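Local coordinates for protein ribonucleotide monophosphatase NagD (PDB 2C4N) that catalyses the magnesium-dependent removal of phosphate from nucleotides, probably over a broad range of phosphorylated substrates, as a member of the HAD-like hydrolase superfamily, at residues D11-H16 against V197-N202; V174-P179 against R204-A209; D112-G117 against A138-T143. All coordinates share one frame; numbering follows the deposited sequence.

Interaction 1. Residues D11-H16 against V197-N202; sequences DGVLMH and VIVGDN. With MG (magnesium ion), chain B; PO4 (phosphate ion), chain D; PO4 (phosphate ion), chain C.
Asp11 and Asp201 meet at the magnesium ion, to which Asp11 gives its backbone O (2.2 Å) and Asp201 its OD1 (2.3 Å). These two oxygens come close without a hydrogen bond because both bind the same ion. The side chain of Asp201 can be followed outward: CB rests 3.6 Å from Gly12 O, CG is swung between its own N and carbonyl carbon (chi1 64°), OD1 binds the metal, and OD2 accepts from a metal-bound water at 2.8 Å and from Val224 N. Val13 turns CG2 to within 3.5 Å of Asp201 OD1 and packs CG1 on Val199 CG1, putting apolar groups next to the metal-binding carboxylate. O3 of the phosphate of chain D, a second water and Asp9 complete the six ligands. Asp11 sends its carboxylate away from Asp201; Asp11 N donates to O1 of the same phosphate at 3.2 Å, and OD1 pairs with Arg55. An alanine in place of Asp11 would leave the backbone ligand but would probably cost Arg55 its salt-bridge partner and this phosphate the Asp11 carboxylate beside it. Metal binding through the carbonyl leaves the Asp11 carboxylate beside the phosphate, consistent with its proposed catalytic role in proton transfer.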
ATOM      1  N   ASP A  11      22.986 -13.880 -10.868  1.00 17.35           N
ATOM      2  CA  ASP A  11      22.720 -14.573  -9.612  1.00 18.86           C
ATOM      3  C   ASP A  11      21.585 -15.589  -9.651  1.00 18.11           C
ATOM      4  O   ASP A  11      20.477 -15.282 -10.072  1.00 16.03           O
ATOM      5  CB  ASP A  11      22.493 -13.536  -8.511  1.00 19.27           C
ATOM      6  CG  ASP A  11      23.731 -12.690  -8.266  1.00 22.71           C
ATOM      7  OD1 ASP A  11      24.768 -13.268  -7.885  1.00 21.35           O
ATOM      8  OD2 ASP A  11      23.675 -11.459  -8.469  1.00 26.59           O
ATOM      9  N   GLY A  12      21.878 -16.809  -9.209  1.00 16.73           N
ATOM     10  CA  GLY A  12      20.873 -17.858  -9.208  1.00 16.93           C
ATOM     11  C   GLY A  12      20.773 -18.558 -10.551  1.00 16.75           C
ATOM     12  O   GLY A  12      19.974 -19.477 -10.722  1.00 17.36           O
ATOM     13  N   VAL A  13      21.593 -18.120 -11.503  1.00 15.67           N
ATOM     14  CA  VAL A  13      21.608 -18.683 -12.848  1.00 15.68           C
ATOM     15  C   VAL A  13      23.020 -19.134 -13.235  1.00 15.78           C
ATOM     16  O   VAL A  13      23.238 -20.290 -13.597  1.00 15.46           O
ATOM     17  CB  VAL A  13      21.128 -17.639 -13.887  1.00 15.84           C
ATOM     18  CG1 VAL A  13      21.194 -18.230 -15.291  1.00 16.17           C
ATOM     19  CG2 VAL A  13      19.700 -17.187 -13.556  1.00 16.56           C
ATOM     20  N   LEU A  14      23.974 -18.214 -13.144  1.00 15.45           N
ATOM     21  CA  LEU A  14      25.358 -18.507 -13.500  1.00 16.76           C
ATOM     22  C   LEU A  14      26.218 -18.618 -12.252  1.00 17.40           C
ATOM     23  O   LEU A  14      27.196 -19.374 -12.216  1.00 16.89           O
ATOM     24  CB  LEU A  14      25.908 -17.396 -14.407  1.00 14.47           C
ATOM     25  CG  LEU A  14      25.204 -17.236 -15.762  1.00 15.87           C
ATOM     26  CD1 LEU A  14      25.777 -16.048 -16.526  1.00 14.26           C
ATOM     27  CD2 LEU A  14      25.374 -18.511 -16.567  1.00 16.12           C
ATOM     28  N   MET A  15      25.857 -17.849 -11.247  1.00 17.08           N
ATOM     29  CA  MET A  15      26.556 -17.838  -9.970  1.00 18.90           C
ATOM     30  C   MET A  15      25.657 -18.046  -8.753  1.00 21.11           C
ATOM     31  O   MET A  15      24.604 -17.518  -8.672  1.00 19.69           O
ATOM     32  CB  MET A  15      27.327 -16.547  -9.786  1.00 19.72           C
ATOM     33  CG  MET A  15      28.282 -16.256 -10.861  1.00 23.70           C
ATOM     34  SD  MET A  15      29.719 -17.272 -10.927  1.00 24.67           S
ATOM     35  CE  MET A  15      30.467 -16.571  -9.708  1.00 24.78           C
ATOM     36  N   HIS A  16      26.156 -18.799  -7.790  1.00 19.87           N
ATOM     37  CA  HIS A  16      25.706 -18.708  -6.441  1.00 24.06           C
ATOM     38  C   HIS A  16      26.736 -18.075  -5.570  1.00 27.48           C
ATOM     39  O   HIS A  16      27.695 -18.651  -5.198  1.00 24.36           O
ATOM     40  CB  HIS A  16      25.275 -20.030  -5.860  1.00 28.62           C
ATOM     41  CG  HIS A  16      24.076 -20.620  -6.510  1.00 30.52           C
ATOM     42  ND1 HIS A  16      24.087 -21.860  -7.079  1.00 32.55           N
ATOM     43  CD2 HIS A  16      22.832 -20.151  -6.662  1.00 31.60           C
ATOM     44  CE1 HIS A  16      22.900 -22.128  -7.561  1.00 30.75           C
ATOM     45  NE2 HIS A  16      22.122 -21.102  -7.327  1.00 31.36           N
ATOM     46  N   VAL A 197      16.496 -13.882 -26.348  1.00 19.48           N
ATOM     47  CA  VAL A 197      15.938 -14.658 -25.258  1.00 17.60           C
ATOM     48  C   VAL A 197      16.617 -14.175 -23.989  1.00 16.88           C
ATOM     49  O   VAL A 197      17.762 -13.724 -24.021  1.00 17.99           O
ATOM     50  CB  VAL A 197      16.237 -16.176 -25.428  1.00 22.52           C
ATOM     51  CG1 VAL A 197      17.745 -16.416 -25.429  1.00 20.65           C
ATOM     52  CG2 VAL A 197      15.581 -16.974 -24.307  1.00 21.17           C
ATOM     53  N   ILE A 198      15.898 -14.222 -22.880  1.00 17.20           N
ATOM     54  CA  ILE A 198      16.495 -13.853 -21.612  1.00 17.03           C
ATOM     55  C   ILE A 198      16.387 -15.084 -20.733  1.00 15.02           C
ATOM     56  O   ILE A 198      15.363 -15.764 -20.737  1.00 17.51           O
ATOM     57  CB  ILE A 198      15.780 -12.658 -20.925  1.00 15.57           C
ATOM     58  CG1 ILE A 198      16.391 -12.439 -19.531  1.00 15.92           C
ATOM     59  CG2 ILE A 198      14.277 -12.911 -20.825  1.00 14.61           C
ATOM     60  CD1 ILE A 198      15.992 -11.126 -18.887  1.00 16.34           C
ATOM     61  N   VAL A 199      17.461 -15.390 -20.017  1.00 13.90           N
ATOM     62  CA  VAL A 199      17.485 -16.534 -19.114  1.00 14.81           C
ATOM     63  C   VAL A 199      17.540 -15.964 -17.699  1.00 14.30           C
ATOM     64  O   VAL A 199      18.380 -15.116 -17.402  1.00 13.92           O
ATOM     65  CB  VAL A 199      18.741 -17.417 -19.341  1.00 17.07           C
ATOM     66  CG1 VAL A 199      18.718 -18.606 -18.395  1.00 16.63           C
ATOM     67  CG2 VAL A 199      18.799 -17.893 -20.785  1.00 16.76           C
ATOM     68  N   GLY A 200      16.639 -16.412 -16.832  1.00 15.18           N
ATOM     69  CA  GLY A 200      16.636 -15.907 -15.468  1.00 15.39           C
ATOM     70  C   GLY A 200      16.040 -16.891 -14.486  1.00 14.58           C
ATOM     71  O   GLY A 200      15.404 -17.864 -14.890  1.00 16.72           O
ATOM     72  N   ASP A 201      16.237 -16.634 -13.196  1.00 13.05           N
ATOM     73  CA  ASP A 201      15.724 -17.520 -12.155  1.00 13.03           C
ATOM     74  C   ASP A 201      14.554 -16.930 -11.374  1.00 14.70           C
ATOM     75  O   ASP A 201      13.929 -17.630 -10.577  1.00 16.45           O
ATOM     76  CB  ASP A 201      16.832 -17.864 -11.162  1.00 14.18           C
ATOM     77  CG  ASP A 201      17.328 -16.646 -10.417  1.00 16.10           C
ATOM     78  OD1 ASP A 201      17.720 -15.684 -11.100  1.00 19.39           O
ATOM     79  OD2 ASP A 201      17.321 -16.647  -9.165  1.00 16.20           O
ATOM     80  N   ASN A 202      14.264 -15.650 -11.590  1.00 16.41           N
ATOM     81  CA  ASN A 202      13.173 -14.997 -10.871  1.00 16.78           C
ATOM     82  C   ASN A 202      11.995 -14.640 -11.775  1.00 17.01           C
ATOM     83  O   ASN A 202      12.083 -13.733 -12.602  1.00 17.26           O
ATOM     84  CB  ASN A 202      13.679 -13.724 -10.190  1.00 18.57           C
ATOM     85  CG  ASN A 202      12.713 -13.206  -9.141  1.00 19.11           C
ATOM     86  OD1 ASN A 202      11.506 -13.415  -9.242  1.00 19.94           O
ATOM     87  ND2 ASN A 202      13.241 -12.523  -8.133  1.00 20.92           N
TER
HETATM   88 MG    MG B1251      18.819 -13.840 -10.361  1.00 22.83          MG
HETATM   89  P   PO4 D1253      20.664 -10.662 -10.149  1.00 30.33           P
HETATM   90  O1  PO4 D1253      21.851 -10.910 -11.004  1.00 31.58           O
HETATM   91  O2  PO4 D1253      19.781  -9.664 -10.799  1.00 24.92           O
HETATM   92  O3  PO4 D1253      19.924 -11.919  -9.953  1.00 26.21           O
HETATM   93  O4  PO4 D1253      21.110 -10.150  -8.828  1.00 32.83           O
HETATM   94  P   PO4 C1252      16.490  -9.696  -8.898  1.00 28.29           P
HETATM   95  O1  PO4 C1252      17.955  -9.541  -8.723  1.00 27.84           O
HETATM   96  O2  PO4 C1252      15.968 -10.643  -7.884  1.00 28.33           O
HETATM   97  O3  PO4 C1252      15.831  -8.379  -8.729  1.00 26.29           O
HETATM   98  O4  PO4 C1252      16.205 -10.217 -10.257  1.00 24.95           O
HETATM   99  O   HOH W   1      18.177 -14.213  -8.146  1.00 21.42           O
HETATM  100  O   HOH W   2      16.848 -12.760 -10.924  1.00 20.05           O

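Interaction 2. Residues V174-P179 against R204-A209; sequences VGKPSP and RTDILA. With PO4 (phosphate ion), chain C; PO4 (phosphate ion), chain D.
Lys176 runs alongside the first turn of helix 203-212 and brings its ammonium group to the carboxylate of Asp206, whose side chain crosses it at a slant. The lysine leaves the loop with CB packed on Thr205 CB at 3.9 Å, bends at chi3 (-72°) and carries CD past Asp206 OD1. NZ then closes a salt bridge with that same oxygen at 2.6 Å, meeting it on the syn side but 32° out of the carboxylate plane. The other oxygen, OD2, is turned back to the chain ahead of the helix and accepts from Asn202 N, which fixes the rotation of the carboxylate. NZ also donates to O4 of the phosphate of chain C and O2 of that of chain D, each at 2.9 Å, and pairs with Asp9. Thr205 stands beside the lysine with OG1 between its own N and carbonyl carbon (chi1 62°), where it donates to O4 of the chain C phosphate at 2.7 Å; one oxygen is thus gripped from both segments.

Farther along, the cis peptide bond before Pro177 lays its ring against the helix, CB lying 3.4 Å from Arg204 O and 3.8 Å from Leu208 CD2. Ala209 presents its methyl to Pro177 O at 3.5 Å. Beyond it, Ser178 OG bonds to Gln212 of the second subunit. A lysine from a loop, held by a helix aspartate and reaching phosphate near the metal, is the arrangement of the HAD phosphatase active site, and Lys176 and Thr205 probably bind substrate, as in related enzymes.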
ATOM      1  N   VAL A 174      15.344   1.727 -12.488  1.00 17.36           N
ATOM      2  CA  VAL A 174      15.907   1.377 -13.785  1.00 18.64           C
ATOM      3  C   VAL A 174      15.998  -0.129 -14.016  1.00 17.15           C
ATOM      4  O   VAL A 174      15.788  -0.603 -15.130  1.00 17.31           O
ATOM      5  CB  VAL A 174      17.319   2.001 -13.948  1.00 17.65           C
ATOM      6  CG1 VAL A 174      17.960   1.534 -15.255  1.00 19.79           C
ATOM      7  CG2 VAL A 174      17.218   3.526 -13.927  1.00 18.55           C
ATOM      8  N   GLY A 175      16.302  -0.879 -12.962  1.00 17.82           N
ATOM      9  CA  GLY A 175      16.448  -2.323 -13.101  1.00 18.55           C
ATOM     10  C   GLY A 175      15.170  -3.141 -13.192  1.00 19.10           C
ATOM     11  O   GLY A 175      14.066  -2.594 -13.165  1.00 18.87           O
ATOM     12  N   LYS A 176      15.328  -4.460 -13.310  1.00 16.23           N
ATOM     13  CA  LYS A 176      14.190  -5.378 -13.387  1.00 16.80           C
ATOM     14  C   LYS A 176      13.323  -5.138 -12.153  1.00 17.09           C
ATOM     15  O   LYS A 176      13.841  -4.806 -11.088  1.00 17.58           O
ATOM     16  CB  LYS A 176      14.680  -6.832 -13.375  1.00 16.98           C
ATOM     17  CG  LYS A 176      15.592  -7.218 -14.525  1.00 17.35           C
ATOM     18  CD  LYS A 176      16.215  -8.591 -14.282  1.00 16.52           C
ATOM     19  CE  LYS A 176      17.272  -8.540 -13.178  1.00 17.47           C
ATOM     20  NZ  LYS A 176      17.654  -9.905 -12.703  1.00 18.92           N
ATOM     21  N   PRO A 177      12.000  -5.348 -12.257  1.00 18.35           N
ATOM     22  CA  PRO A 177      11.193  -5.816 -13.388  1.00 18.52           C
ATOM     23  C   PRO A 177      10.881  -4.796 -14.485  1.00 19.14           C
ATOM     24  O   PRO A 177      10.127  -5.092 -15.412  1.00 18.47           O
ATOM     25  CB  PRO A 177       9.929  -6.328 -12.711  1.00 19.21           C
ATOM     26  CG  PRO A 177       9.754  -5.356 -11.589  1.00 18.46           C
ATOM     27  CD  PRO A 177      11.168  -5.222 -11.042  1.00 17.89           C
ATOM     28  N   SER A 178      11.456  -3.605 -14.388  1.00 17.85           N
ATOM     29  CA  SER A 178      11.222  -2.585 -15.399  1.00 19.60           C
ATOM     30  C   SER A 178      11.699  -3.087 -16.764  1.00 18.76           C
ATOM     31  O   SER A 178      12.831  -3.543 -16.912  1.00 18.66           O
ATOM     32  CB  SER A 178      11.966  -1.301 -15.030  1.00 36.95           C
ATOM     33  OG  SER A 178      11.903  -0.362 -16.086  1.00 44.79           O
ATOM     34  N   PRO A 179      10.827  -3.023 -17.778  1.00 21.22           N
ATOM     35  CA  PRO A 179      11.199  -3.483 -19.120  1.00 21.16           C
ATOM     36  C   PRO A 179      12.291  -2.628 -19.768  1.00 20.84           C
ATOM     37  O   PRO A 179      13.015  -3.089 -20.649  1.00 20.34           O
ATOM     38  CB  PRO A 179       9.879  -3.404 -19.889  1.00 20.72           C
ATOM     39  CG  PRO A 179       8.845  -3.586 -18.817  1.00 21.46           C
ATOM     40  CD  PRO A 179       9.387  -2.731 -17.706  1.00 19.93           C
ATOM     41  N   ARG A 204       9.312 -13.071 -11.139  1.00 19.23           N
ATOM     42  CA  ARG A 204       8.846 -11.705 -10.931  1.00 23.55           C
ATOM     43  C   ARG A 204       9.771 -10.588 -11.393  1.00 21.75           C
ATOM     44  O   ARG A 204       9.405  -9.418 -11.318  1.00 21.45           O
ATOM     45  CB  ARG A 204       8.482 -11.515  -9.456  1.00 36.88           C
ATOM     46  CG  ARG A 204       7.378 -12.464  -9.017  1.00 45.79           C
ATOM     47  CD  ARG A 204       7.008 -12.329  -7.549  1.00 53.79           C
ATOM     48  NE  ARG A 204       6.055 -13.368  -7.161  1.00 60.86           N
ATOM     49  CZ  ARG A 204       4.779 -13.401  -7.536  1.00 64.37           C
ATOM     50  NH1 ARG A 204       4.280 -12.444  -8.310  1.00 65.63           N
ATOM     51  NH2 ARG A 204       4.002 -14.409  -7.157  1.00 65.66           N
ATOM     52  N   THR A 205      10.961 -10.935 -11.871  1.00 20.52           N
ATOM     53  CA  THR A 205      11.887  -9.912 -12.341  1.00 18.80           C
ATOM     54  C   THR A 205      12.442 -10.216 -13.734  1.00 17.66           C
ATOM     55  O   THR A 205      12.163  -9.489 -14.686  1.00 18.25           O
ATOM     56  CB  THR A 205      13.045  -9.701 -11.334  1.00 19.17           C
ATOM     57  OG1 THR A 205      13.804 -10.904 -11.200  1.00 18.82           O
ATOM     58  CG2 THR A 205      12.488  -9.312  -9.958  1.00 19.60           C
ATOM     59  N   ASP A 206      13.215 -11.290 -13.866  1.00 14.61           N
ATOM     60  CA  ASP A 206      13.775 -11.644 -15.172  1.00 16.20           C
ATOM     61  C   ASP A 206      12.685 -11.976 -16.181  1.00 15.59           C
ATOM     62  O   ASP A 206      12.643 -11.431 -17.284  1.00 14.98           O
ATOM     63  CB  ASP A 206      14.692 -12.863 -15.059  1.00 17.09           C
ATOM     64  CG  ASP A 206      15.787 -12.678 -14.042  1.00 16.73           C
ATOM     65  OD1 ASP A 206      16.629 -11.777 -14.239  1.00 16.30           O
ATOM     66  OD2 ASP A 206      15.797 -13.439 -13.051  1.00 18.04           O
ATOM     67  N   ILE A 207      11.793 -12.878 -15.791  1.00 13.83           N
ATOM     68  CA  ILE A 207      10.737 -13.315 -16.685  1.00 16.01           C
ATOM     69  C   ILE A 207       9.706 -12.233 -16.981  1.00 15.79           C
ATOM     70  O   ILE A 207       9.351 -12.017 -18.141  1.00 17.07           O
ATOM     71  CB  ILE A 207      10.049 -14.574 -16.120  1.00 17.76           C
ATOM     72  CG1 ILE A 207      11.118 -15.581 -15.665  1.00 18.38           C
ATOM     73  CG2 ILE A 207       9.160 -15.200 -17.189  1.00 17.59           C
ATOM     74  CD1 ILE A 207      12.097 -16.013 -16.766  1.00 17.89           C
ATOM     75  N   LEU A 208       9.243 -11.545 -15.941  1.00 19.35           N
ATOM     76  CA  LEU A 208       8.261 -10.479 -16.113  1.00 20.96           C
ATOM     77  C   LEU A 208       8.799  -9.387 -17.042  1.00 19.94           C
ATOM     78  O   LEU A 208       8.098  -8.935 -17.950  1.00 19.74           O
ATOM     79  CB  LEU A 208       7.889  -9.872 -14.754  1.00 20.80           C
ATOM     80  CG  LEU A 208       6.921  -8.681 -14.748  1.00 21.31           C
ATOM     81  CD1 LEU A 208       5.601  -9.071 -15.395  1.00 22.42           C
ATOM     82  CD2 LEU A 208       6.697  -8.216 -13.317  1.00 22.86           C
ATOM     83  N   ALA A 209      10.041  -8.967 -16.820  1.00 20.19           N
ATOM     84  CA  ALA A 209      10.641  -7.929 -17.656  1.00 18.93           C
ATOM     85  C   ALA A 209      10.815  -8.406 -19.093  1.00 18.69           C
ATOM     86  O   ALA A 209      10.460  -7.699 -20.039  1.00 18.06           O
ATOM     87  CB  ALA A 209      11.985  -7.503 -17.081  1.00 17.22           C
TER
HETATM   88  P   PO4 C1252      16.490  -9.696  -8.898  1.00 28.29           P
HETATM   89  O1  PO4 C1252      17.955  -9.541  -8.723  1.00 27.84           O
HETATM   90  O2  PO4 C1252      15.968 -10.643  -7.884  1.00 28.33           O
HETATM   91  O3  PO4 C1252      15.831  -8.379  -8.729  1.00 26.29           O
HETATM   92  O4  PO4 C1252      16.205 -10.217 -10.257  1.00 24.95           O
HETATM   93  P   PO4 D1253      20.664 -10.662 -10.149  1.00 30.33           P
HETATM   94  O1  PO4 D1253      21.851 -10.910 -11.004  1.00 31.58           O
HETATM   95  O2  PO4 D1253      19.781  -9.664 -10.799  1.00 24.92           O
HETATM   96  O3  PO4 D1253      19.924 -11.919  -9.953  1.00 26.21           O
HETATM   97  O4  PO4 D1253      21.110 -10.150  -8.828  1.00 32.83           O

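Interaction 3. Residues D112-G117 against A138-T143; sequences DFVIVG and ARFIAT
Val114, Val116 and Phe140 form the apolar centre of this strand pair. Val116 CG2 stands at the edge of the Phe140 ring, 3.8 Å from CE1 and near its plane, while Val114 CG1 approaches CD1. The ring gets there because Phe140 CG is anti to its backbone N (chi1 -164°), which swings it over toward the neighbouring strand. Val114 turns its other methyl, CG2, to Ala138 CB at 3.7 Å. Helix 124-135 covers this face through Val134, which touches both Val114 and Phe140, and Ile163 of helix 156-167 also packs on Phe140.

On the reverse face Phe113 CD2 meets Ile141 CG1 at 4.0 Å, and Leu79 of helix 71-80 lies against Phe113 and Ile115. Strands 105-116 and 139-142 are neighbours in a four-stranded parallel sheet, and with helix 124-135 they make a beta-alpha-beta unit, the crossover helix packing on the face that carries Val114 and Phe140. Their backbones are laced in the parallel manner: Val114 donates to Arg139 O and accepts from Ile141 N, then Val116 donates to Ile141 O and accepts from Thr143 N. Of these, the bond from Ile141 N to Val114 O is almost straight, at 176°.

Toward the polar edge Arg139 and Phe113 extend side by side in the same direction. Phe113 CE2 sits over one face of the guanidinium, 3.4 Å from NE and nearer the rim than the middle, with the two planes turned 40° apart. Beyond the ring, Arg139 NH2 donates to Gln82 and to the carbonyl O of Pro234 in the second subunit, while Asp112 OD2 accepts from Lys86 N.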
ATOM      1  N   ASP A 112      19.632  18.343 -10.512  1.00 20.67           N
ATOM      2  CA  ASP A 112      18.499  18.086 -11.396  1.00 19.25           C
ATOM      3  C   ASP A 112      17.884  16.738 -11.026  1.00 18.61           C
ATOM      4  O   ASP A 112      16.667  16.557 -11.098  1.00 18.51           O
ATOM      5  CB  ASP A 112      18.953  18.034 -12.857  1.00 23.96           C
ATOM      6  CG  ASP A 112      19.617  19.318 -13.312  1.00 27.35           C
ATOM      7  OD1 ASP A 112      18.982  20.386 -13.198  1.00 26.91           O
ATOM      8  OD2 ASP A 112      20.769  19.256 -13.794  1.00 29.25           O
ATOM      9  N   PHE A 113      18.747  15.802 -10.641  1.00 18.09           N
ATOM     10  CA  PHE A 113      18.339  14.450 -10.266  1.00 17.37           C
ATOM     11  C   PHE A 113      18.809  14.048  -8.881  1.00 17.36           C
ATOM     12  O   PHE A 113      19.804  14.564  -8.371  1.00 17.48           O
ATOM     13  CB  PHE A 113      18.951  13.396 -11.200  1.00 17.69           C
ATOM     14  CG  PHE A 113      18.668  13.604 -12.646  1.00 18.23           C
ATOM     15  CD1 PHE A 113      19.405  14.522 -13.389  1.00 17.72           C
ATOM     16  CD2 PHE A 113      17.684  12.858 -13.279  1.00 19.16           C
ATOM     17  CE1 PHE A 113      19.166  14.690 -14.744  1.00 19.91           C
ATOM     18  CE2 PHE A 113      17.435  13.018 -14.636  1.00 19.48           C
ATOM     19  CZ  PHE A 113      18.182  13.940 -15.371  1.00 17.82           C
ATOM     20  N   VAL A 114      18.087  13.097  -8.298  1.00 15.95           N
ATOM     21  CA  VAL A 114      18.453  12.488  -7.026  1.00 14.96           C
ATOM     22  C   VAL A 114      18.565  11.041  -7.491  1.00 15.87           C
ATOM     23  O   VAL A 114      17.589  10.463  -7.976  1.00 15.35           O
ATOM     24  CB  VAL A 114      17.349  12.599  -5.954  1.00 15.11           C
ATOM     25  CG1 VAL A 114      17.634  11.613  -4.812  1.00 15.69           C
ATOM     26  CG2 VAL A 114      17.308  14.018  -5.396  1.00 14.67           C
ATOM     27  N   ILE A 115      19.758  10.469  -7.386  1.00 14.27           N
ATOM     28  CA  ILE A 115      19.979   9.106  -7.836  1.00 13.51           C
ATOM     29  C   ILE A 115      20.368   8.232  -6.661  1.00 13.11           C
ATOM     30  O   ILE A 115      21.319   8.532  -5.943  1.00 14.76           O
ATOM     31  CB  ILE A 115      21.101   9.054  -8.881  1.00 16.86           C
ATOM     32  CG1 ILE A 115      20.800  10.046 -10.009  1.00 17.64           C
ATOM     33  CG2 ILE A 115      21.243   7.639  -9.415  1.00 16.38           C
ATOM     34  CD1 ILE A 115      21.946  10.247 -10.964  1.00 22.31           C
ATOM     35  N   VAL A 116      19.627   7.147  -6.470  1.00 14.40           N
ATOM     36  CA  VAL A 116      19.902   6.241  -5.373  1.00 14.47           C
ATOM     37  C   VAL A 116      20.337   4.874  -5.875  1.00 13.64           C
ATOM     38  O   VAL A 116      19.665   4.253  -6.702  1.00 14.45           O
ATOM     39  CB  VAL A 116      18.657   6.051  -4.463  1.00 15.50           C
ATOM     40  CG1 VAL A 116      19.012   5.162  -3.268  1.00 15.60           C
ATOM     41  CG2 VAL A 116      18.143   7.406  -3.989  1.00 15.50           C
ATOM     42  N   GLY A 117      21.482   4.423  -5.379  1.00 12.61           N
ATOM     43  CA  GLY A 117      21.996   3.112  -5.737  1.00 14.76           C
ATOM     44  C   GLY A 117      22.156   2.369  -4.426  1.00 16.89           C
ATOM     45  O   GLY A 117      21.176   2.131  -3.723  1.00 16.92           O
ATOM     46  N   ALA A 138      13.183  17.463  -7.681  1.00 20.48           N
ATOM     47  CA  ALA A 138      14.283  16.797  -8.369  1.00 19.37           C
ATOM     48  C   ALA A 138      13.793  15.491  -8.988  1.00 18.21           C
ATOM     49  O   ALA A 138      12.912  14.827  -8.433  1.00 17.86           O
ATOM     50  CB  ALA A 138      15.410  16.522  -7.389  1.00 17.97           C
ATOM     51  N   ARG A 139      14.348  15.122 -10.140  1.00 19.66           N
ATOM     52  CA  ARG A 139      13.960  13.874 -10.792  1.00 19.12           C
ATOM     53  C   ARG A 139      14.543  12.705  -9.987  1.00 18.08           C
ATOM     54  O   ARG A 139      15.762  12.569  -9.844  1.00 18.09           O
ATOM     55  CB  ARG A 139      14.451  13.879 -12.246  1.00 17.74           C
ATOM     56  CG  ARG A 139      13.768  14.981 -13.073  1.00 22.16           C
ATOM     57  CD  ARG A 139      14.411  15.188 -14.442  1.00 24.88           C
ATOM     58  NE  ARG A 139      14.287  14.020 -15.312  1.00 28.67           N
ATOM     59  CZ  ARG A 139      14.691  13.990 -16.580  1.00 30.13           C
ATOM     60  NH1 ARG A 139      15.245  15.067 -17.121  1.00 29.61           N
ATOM     61  NH2 ARG A 139      14.546  12.889 -17.304  1.00 29.94           N
ATOM     62  N   PHE A 140      13.645  11.873  -9.465  1.00 16.85           N
ATOM     63  CA  PHE A 140      13.969  10.734  -8.602  1.00 14.98           C
ATOM     64  C   PHE A 140      14.199   9.413  -9.367  1.00 14.19           C
ATOM     65  O   PHE A 140      13.260   8.808  -9.885  1.00 14.67           O
ATOM     66  CB  PHE A 140      12.819  10.600  -7.589  1.00 15.46           C
ATOM     67  CG  PHE A 140      13.126   9.744  -6.381  1.00 15.41           C
ATOM     68  CD1 PHE A 140      14.427   9.361  -6.059  1.00 15.18           C
ATOM     69  CD2 PHE A 140      12.086   9.350  -5.539  1.00 16.39           C
ATOM     70  CE1 PHE A 140      14.685   8.592  -4.913  1.00 19.33           C
ATOM     71  CE2 PHE A 140      12.326   8.587  -4.396  1.00 17.20           C
ATOM     72  CZ  PHE A 140      13.627   8.206  -4.078  1.00 17.12           C
ATOM     73  N   ILE A 141      15.459   8.982  -9.426  1.00 13.18           N
ATOM     74  CA  ILE A 141      15.846   7.756 -10.129  1.00 13.63           C
ATOM     75  C   ILE A 141      16.562   6.807  -9.171  1.00 13.34           C
ATOM     76  O   ILE A 141      17.367   7.242  -8.346  1.00 13.87           O
ATOM     77  CB  ILE A 141      16.843   8.051 -11.283  1.00 19.82           C
ATOM     78  CG1 ILE A 141      16.374   9.251 -12.110  1.00 22.48           C
ATOM     79  CG2 ILE A 141      16.999   6.819 -12.155  1.00 20.03           C
ATOM     80  CD1 ILE A 141      15.063   9.042 -12.817  1.00 22.78           C
ATOM     81  N   ALA A 142      16.293   5.511  -9.300  1.00 13.34           N
ATOM     82  CA  ALA A 142      16.929   4.510  -8.446  1.00 13.29           C
ATOM     83  C   ALA A 142      17.395   3.344  -9.312  1.00 13.32           C
ATOM     84  O   ALA A 142      16.725   2.976 -10.278  1.00 13.85           O
ATOM     85  CB  ALA A 142      15.949   4.027  -7.377  1.00 15.63           C
ATOM     86  N   THR A 143      18.534   2.752  -8.967  1.00 12.14           N
ATOM     87  CA  THR A 143      19.074   1.652  -9.763  1.00 13.52           C
ATOM     88  C   THR A 143      18.245   0.369  -9.785  1.00 12.37           C
ATOM     89  O   THR A 143      18.039  -0.213 -10.846  1.00 14.12           O
ATOM     90  CB  THR A 143      20.528   1.304  -9.337  1.00 13.61           C
ATOM     91  OG1 THR A 143      20.563   0.939  -7.955  1.00 13.58           O
ATOM     92  CG2 THR A 143      21.446   2.491  -9.567  1.00 12.00           C
TER

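Interactions 1 and 2 belong to one site: their centres are 13 Å apart and both touch the two phosphates. Their segments alternate along the chain, 11-16, 174-179, 197-202, 204-209, and strand 196-200 leads into helix 203-212. Interaction 3, between 11-16 and 174-179 in sequence, lies in the four-stranded sheet, its centre about 27 Å from that of interaction 1 and about 19 Å from that of interaction 2. That sheet probably belongs to the cap domain, set apart from the core with the metal and phosphates, as in HAD phosphatases. Val174 and Gly175 hydrogen-bond to Ala142 and Thr143, so residues 174-179 carry the chain back to the phosphate site. Interactions 2 and 3 also touch the second subunit.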